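Putative transcriptional regulator (Streptomyces coelicolor A3, PDB 2PQQ) probably regulates transcription by binding DNA in response to cAMP, the crystallised N-terminal part containing its cyclic nucleotide-binding domain. Local coordinates at residues E23-M28 against K102-G107; L59-P64 against R91-T96. All coordinates share one frame; numbering follows the deposited sequence.

Contact 1 (E23-M28 against K102-G107); sequences ELRASM and KLLALG. With FMT (formic acid), chain E.
Leu24, Arg25, Ser27 and Met28 pack on Leu104, Ala105 and Leu106 in a buried, mainly apolar helix-on-sheet contact, where the end of helix 18-27 lies across strand 101-107. The two axes run nearly perpendicular, 95° apart, and no hydrogen bond spans them. Met28, a selenomethionine just past the helix, crosses both Leu104 and Leu106 at about a right angle. Its SE rests 3.9 Å from Leu104 CB, while its bent end brings CE to 3.6 Å from Leu104 O. Its CA also makes a CA-H...O contact of 3.3 Å with Ala105 O. Leu106 meets the last turn of the helix itself: its CD2 touches Leu24 CD1 at 3.7 Å, and its CD1 lies against Ser27 CB. The hydroxyl of Ser27 turns back to its own helix, donating to Glu23 O, which Ser27 N reaches from the opposite face of the carbonyl plane. The bend at chi2 (56°) puts Arg25 CD beside Leu104 CD1; the guanidinium further out has Leu104 CD2 over one face, toward the rim, 3.6 Å from Arg25 CZ. Arg25 NE donates to O1 of a formic acid, 2.9 Å away, probably picked up from the crystallisation liquor. An alanine in place of Arg25 would probably leave the Leu104 methyls without the Arg25 atoms packed on them, and the formic acid without its NE donor. Trp114 of helix 111-117 touches both Leu24 and Leu106, extending the apolar layer. Ser29, next after Met28, is already backbone-bonded to Ala105, a tight helix-to-strand passage consistent with the N-terminal helix packed on the beta roll of cyclic nucleotide-binding domains.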
loop_
_atom_site.group_PDB
_atom_site.type_symbol
_atom_site.label_atom_id
_atom_site.label_comp_id
_atom_site.label_asym_id
_atom_site.label_seq_id
_atom_site.Cartn_x
_atom_site.Cartn_y
_atom_site.Cartn_z
ATOM N N GLU A 23 -27.194 19.448 6.789
ATOM C CA GLU A 23 -26.749 19.437 8.187
ATOM C C GLU A 23 -25.242 19.673 8.288
ATOM O O GLU A 23 -24.790 20.467 9.105
ATOM C CB GLU A 23 -27.077 18.105 8.864
ATOM C CG GLU A 23 -28.568 17.740 8.899
ATOM C CD GLU A 23 -28.802 16.271 9.293
ATOM O OE1 GLU A 23 -27.889 15.439 9.113
ATOM O OE2 GLU A 23 -29.897 15.957 9.793
ATOM N N LEU A 24 -24.496 18.942 7.465
ATOM C CA LEU A 24 -23.056 19.132 7.255
ATOM C C LEU A 24 -22.728 20.597 6.987
ATOM O O LEU A 24 -21.870 21.171 7.664
ATOM C CB LEU A 24 -22.584 18.270 6.087
ATOM C CG LEU A 24 -21.108 18.404 5.686
ATOM C CD1 LEU A 24 -20.087 18.201 6.891
ATOM C CD2 LEU A 24 -20.838 17.452 4.512
ATOM N N ARG A 25 -23.403 21.193 6.008
ATOM C CA ARG A 25 -23.172 22.593 5.647
ATOM C C ARG A 25 -23.447 23.557 6.793
ATOM O O ARG A 25 -22.631 24.438 7.060
ATOM C CB ARG A 25 -23.983 22.998 4.408
ATOM C CG ARG A 25 -23.833 24.459 4.007
ATOM C CD ARG A 25 -22.378 24.825 3.795
ATOM N NE ARG A 25 -22.174 26.250 3.514
ATOM C CZ ARG A 25 -21.792 27.148 4.411
ATOM N NH1 ARG A 25 -21.595 26.790 5.680
ATOM N NH2 ARG A 25 -21.607 28.404 4.043
ATOM N N ALA A 26 -24.571 23.376 7.493
ATOM C CA ALA A 26 -24.909 24.256 8.625
ATOM C C ALA A 26 -23.880 24.115 9.757
ATOM O O ALA A 26 -23.622 25.065 10.499
ATOM C CB ALA A 26 -26.296 23.948 9.145
ATOM N N SER A 27 -23.293 22.925 9.861
ATOM C CA SER A 27 -22.317 22.626 10.930
ATOM C C SER A 27 -20.953 23.226 10.693
ATOM O O SER A 27 -20.169 23.367 11.630
ATOM C CB SER A 27 -22.187 21.123 11.092
ATOM O OG SER A 27 -23.377 20.633 11.666
HETATM N N MSE A 28 -20.673 23.604 9.441
HETATM C CA MSE A 28 -19.330 24.049 9.066
HETATM C C MSE A 28 -19.098 25.542 9.296
HETATM O O MSE A 28 -20.048 26.331 9.365
HETATM C CB MSE A 28 -19.015 23.680 7.609
HETATM C CG MSE A 28 -18.943 22.168 7.388
HETATM SE SE MSE A 28 -18.835 21.677 5.500
HETATM C CE MSE A 28 -16.974 21.061 5.530
ATOM N N LYS A 102 -11.160 30.527 -0.051
ATOM C CA LYS A 102 -12.246 30.314 0.896
ATOM C C LYS A 102 -12.405 28.816 1.089
ATOM O O LYS A 102 -12.220 28.027 0.137
ATOM C CB LYS A 102 -13.546 30.939 0.396
ATOM C CG LYS A 102 -13.558 32.460 0.443
ATOM C CD LYS A 102 -14.873 33.036 -0.094
ATOM C CE LYS A 102 -14.753 34.512 -0.460
ATOM N NZ LYS A 102 -14.423 35.385 0.721
ATOM N N LEU A 103 -12.695 28.435 2.333
ATOM C CA LEU A 103 -12.852 27.040 2.726
ATOM C C LEU A 103 -14.027 26.900 3.695
ATOM O O LEU A 103 -14.414 27.868 4.357
ATOM C CB LEU A 103 -11.598 26.504 3.441
ATOM C CG LEU A 103 -10.181 26.833 2.954
ATOM C CD1 LEU A 103 -9.614 27.949 3.788
ATOM C CD2 LEU A 103 -9.304 25.618 3.079
ATOM N N LEU A 104 -14.566 25.690 3.778
ATOM C CA LEU A 104 -15.523 25.350 4.826
ATOM C C LEU A 104 -14.836 24.332 5.725
ATOM O O LEU A 104 -14.249 23.389 5.218
ATOM C CB LEU A 104 -16.775 24.745 4.197
ATOM C CG LEU A 104 -17.645 25.792 3.490
ATOM C CD1 LEU A 104 -18.787 25.118 2.715
ATOM C CD2 LEU A 104 -18.180 26.813 4.495
ATOM N N ALA A 105 -14.902 24.519 7.031
ATOM C CA ALA A 105 -14.182 23.647 7.964
ATOM C C ALA A 105 -15.142 22.874 8.851
ATOM O O ALA A 105 -16.141 23.427 9.316
ATOM C CB ALA A 105 -13.250 24.490 8.827
ATOM N N LEU A 106 -14.849 21.604 9.109
ATOM C CA LEU A 106 -15.613 20.851 10.122
ATOM C C LEU A 106 -14.627 20.316 11.154
ATOM O O LEU A 106 -13.672 19.644 10.785
ATOM C CB LEU A 106 -16.416 19.708 9.467
ATOM C CG LEU A 106 -17.424 18.927 10.348
ATOM C CD1 LEU A 106 -18.670 19.767 10.741
ATOM C CD2 LEU A 106 -17.843 17.593 9.714
ATOM N N GLY A 107 -14.848 20.625 12.434
ATOM C CA GLY A 107 -13.962 20.179 13.508
ATOM C C GLY A 107 -14.448 18.890 14.149
ATOM O O GLY A 107 -15.652 18.587 14.156
HETATM C C FMT E . -22.669 26.283 0.273
HETATM O O1 FMT E . -21.950 27.163 0.760
HETATM O O2 FMT E . -23.676 25.839 0.830
#

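Contact 2 (L59-P64 against R91-T96); sequences LHRTSP and RTATGT
His60 and Thr94 form the hydrogen-bonded pair of an antiparallel ladder between strands 57-62 and 94-97, giving and taking two backbone bonds: His60 N to Thr94 O, 2.8 Å, and Thr94 N to His60 O, 2.7 Å. Next to them Leu59 faces Gly95 in a non-hydrogen-bonded pair, where Leu59 CD2 lies 3.8 Å from Gly95 CA and a side chain on the glycine would be tight. The His60 ring has a partner at each nitrogen. NE2 and Thr96 OG1 share a nearly straight bond of 2.8 Å in which either may be the donor, and ND1 is bonded to Glu68 OE2 on strand 68-74. With chi1 at 51°, CG sits between the backbone N and carbonyl carbon; the ring, turned by chi2 of 95°, presents a face to Thr94, whose CB lies 4.0 Å from the ring centroid in a CH-pi contact. Thr94 OG1 turns elsewhere, to Glu42 N. Arg61 NE donates to Thr92 O at 2.6 Å, in the guanidinium plane, and NH2 adds a weak second bond to the same oxygen. Gripped at both nitrogens, the imidazole is fixed in its flip, and the carboxylate of Glu68 would probably favour its protonated form.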
loop_
_atom_site.group_PDB
_atom_site.type_symbol
_atom_site.label_atom_id
_atom_site.label_comp_id
_atom_site.label_asym_id
_atom_site.label_seq_id
_atom_site.Cartn_x
_atom_site.Cartn_y
_atom_site.Cartn_z
ATOM N N LEU A 59 0.056 22.383 -0.366
ATOM C CA LEU A 59 0.521 21.660 0.811
ATOM C C LEU A 59 2.014 21.341 0.649
ATOM O O LEU A 59 2.437 20.941 -0.436
ATOM C CB LEU A 59 -0.304 20.386 1.035
ATOM C CG LEU A 59 -1.773 20.532 1.460
ATOM C CD1 LEU A 59 -2.469 19.195 1.409
ATOM C CD2 LEU A 59 -1.866 21.106 2.856
ATOM N N HIS A 60 2.810 21.587 1.699
ATOM C CA HIS A 60 4.270 21.334 1.659
ATOM C C HIS A 60 4.863 20.893 3.015
ATOM O O HIS A 60 4.303 21.171 4.080
ATOM C CB HIS A 60 5.047 22.527 1.074
ATOM C CG HIS A 60 4.711 23.838 1.711
ATOM N ND1 HIS A 60 5.451 24.380 2.740
ATOM C CD2 HIS A 60 3.690 24.700 1.488
ATOM C CE1 HIS A 60 4.914 25.527 3.111
ATOM N NE2 HIS A 60 3.835 25.738 2.378
ATOM N N ARG A 61 6.023 20.234 2.947
ATOM C CA ARG A 61 6.654 19.577 4.090
ATOM C C ARG A 61 8.158 19.894 4.091
ATOM O O ARG A 61 8.777 20.015 3.025
ATOM C CB ARG A 61 6.393 18.068 3.997
ATOM C CG ARG A 61 6.879 17.220 5.170
ATOM C CD ARG A 61 6.324 15.789 5.081
ATOM N NE ARG A 61 4.859 15.763 5.100
ATOM C CZ ARG A 61 4.103 14.851 4.489
ATOM N NH1 ARG A 61 4.661 13.872 3.791
ATOM N NH2 ARG A 61 2.780 14.932 4.562
ATOM N N THR A 62 8.738 20.055 5.280
ATOM C CA THR A 62 10.117 20.501 5.395
ATOM C C THR A 62 11.086 19.357 5.128
ATOM O O THR A 62 11.040 18.326 5.801
ATOM C CB THR A 62 10.408 21.131 6.771
ATOM O OG1 THR A 62 9.400 22.102 7.075
ATOM C CG2 THR A 62 11.796 21.804 6.784
ATOM N N SER A 63 11.964 19.561 4.144
ATOM C CA SER A 63 12.954 18.564 3.731
ATOM C C SER A 63 14.031 18.343 4.792
ATOM O O SER A 63 14.331 19.262 5.562
ATOM C CB SER A 63 13.614 18.995 2.415
ATOM O OG SER A 63 12.675 18.964 1.356
ATOM N N PRO A 64 14.616 17.121 4.838
ATOM C CA PRO A 64 15.832 16.836 5.616
ATOM C C PRO A 64 16.952 17.858 5.417
ATOM O O PRO A 64 17.927 17.857 6.170
ATOM C CB PRO A 64 16.265 15.470 5.083
ATOM C CG PRO A 64 14.974 14.805 4.737
ATOM C CD PRO A 64 14.103 15.901 4.178
ATOM N N ARG A 91 -0.482 18.085 12.339
ATOM C CA ARG A 91 -0.404 18.247 10.879
ATOM C C ARG A 91 0.930 17.741 10.320
ATOM O O ARG A 91 2.002 17.973 10.906
ATOM C CB ARG A 91 -0.622 19.700 10.459
ATOM C CG ARG A 91 -1.939 20.278 10.885
ATOM C CD ARG A 91 -3.111 19.591 10.196
ATOM N NE ARG A 91 -4.352 20.338 10.424
ATOM C CZ ARG A 91 -5.570 19.881 10.138
ATOM N NH1 ARG A 91 -5.733 18.671 9.627
ATOM N NH2 ARG A 91 -6.628 20.635 10.392
ATOM N N THR A 92 0.846 17.049 9.195
ATOM C CA THR A 92 2.019 16.455 8.544
ATOM C C THR A 92 2.517 17.375 7.424
ATOM O O THR A 92 3.585 17.152 6.857
ATOM C CB THR A 92 1.680 15.065 7.961
ATOM O OG1 THR A 92 0.517 15.175 7.139
ATOM C CG2 THR A 92 1.386 14.063 9.060
ATOM N N ALA A 93 1.752 18.423 7.138
ATOM C CA ALA A 93 2.135 19.421 6.143
ATOM C C ALA A 93 1.740 20.861 6.522
ATOM O O ALA A 93 0.888 21.078 7.386
ATOM C CB ALA A 93 1.540 19.055 4.787
ATOM N N THR A 94 2.385 21.837 5.869
ATOM C CA THR A 94 1.964 23.233 5.925
ATOM C C THR A 94 1.094 23.533 4.701
ATOM O O THR A 94 1.392 23.092 3.606
ATOM C CB THR A 94 3.189 24.181 5.972
ATOM O OG1 THR A 94 3.919 23.921 7.175
ATOM C CG2 THR A 94 2.755 25.655 5.966
ATOM N N GLY A 95 -0.005 24.248 4.912
ATOM C CA GLY A 95 -0.885 24.627 3.836
ATOM C C GLY A 95 -0.753 26.117 3.677
ATOM O O GLY A 95 -0.957 26.859 4.628
ATOM N N THR A 96 -0.372 26.535 2.476
ATOM C CA THR A 96 -0.151 27.936 2.160
ATOM C C THR A 96 -1.066 28.374 1.006
ATOM O O THR A 96 -1.122 27.734 -0.026
ATOM C CB THR A 96 1.326 28.174 1.832
ATOM O OG1 THR A 96 2.106 27.813 2.979
ATOM C CG2 THR A 96 1.605 29.634 1.471
#

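How the contacts relate
From the N terminus, helix 18-27 supplies the first half of contact 1, and the chain then enters strand 29-33 and the following strands. Strand 57-62 opens contact 2, which closes when residues 91-96 return beside it, an excursion through strands 68-74, 79-80 and 89-90. Only afterwards does strand 101-107 close contact 1, so the shorter loop lies wholly within the longer one and the two do not cross. Contact 2 joins the central strands of the four-stranded sheet, whereas contact 1 sets the helix on the five-stranded sheet. Their centres are 24 Å apart, yet strands 94-97 and 101-107 are consecutive, linking both sites directly along the chain.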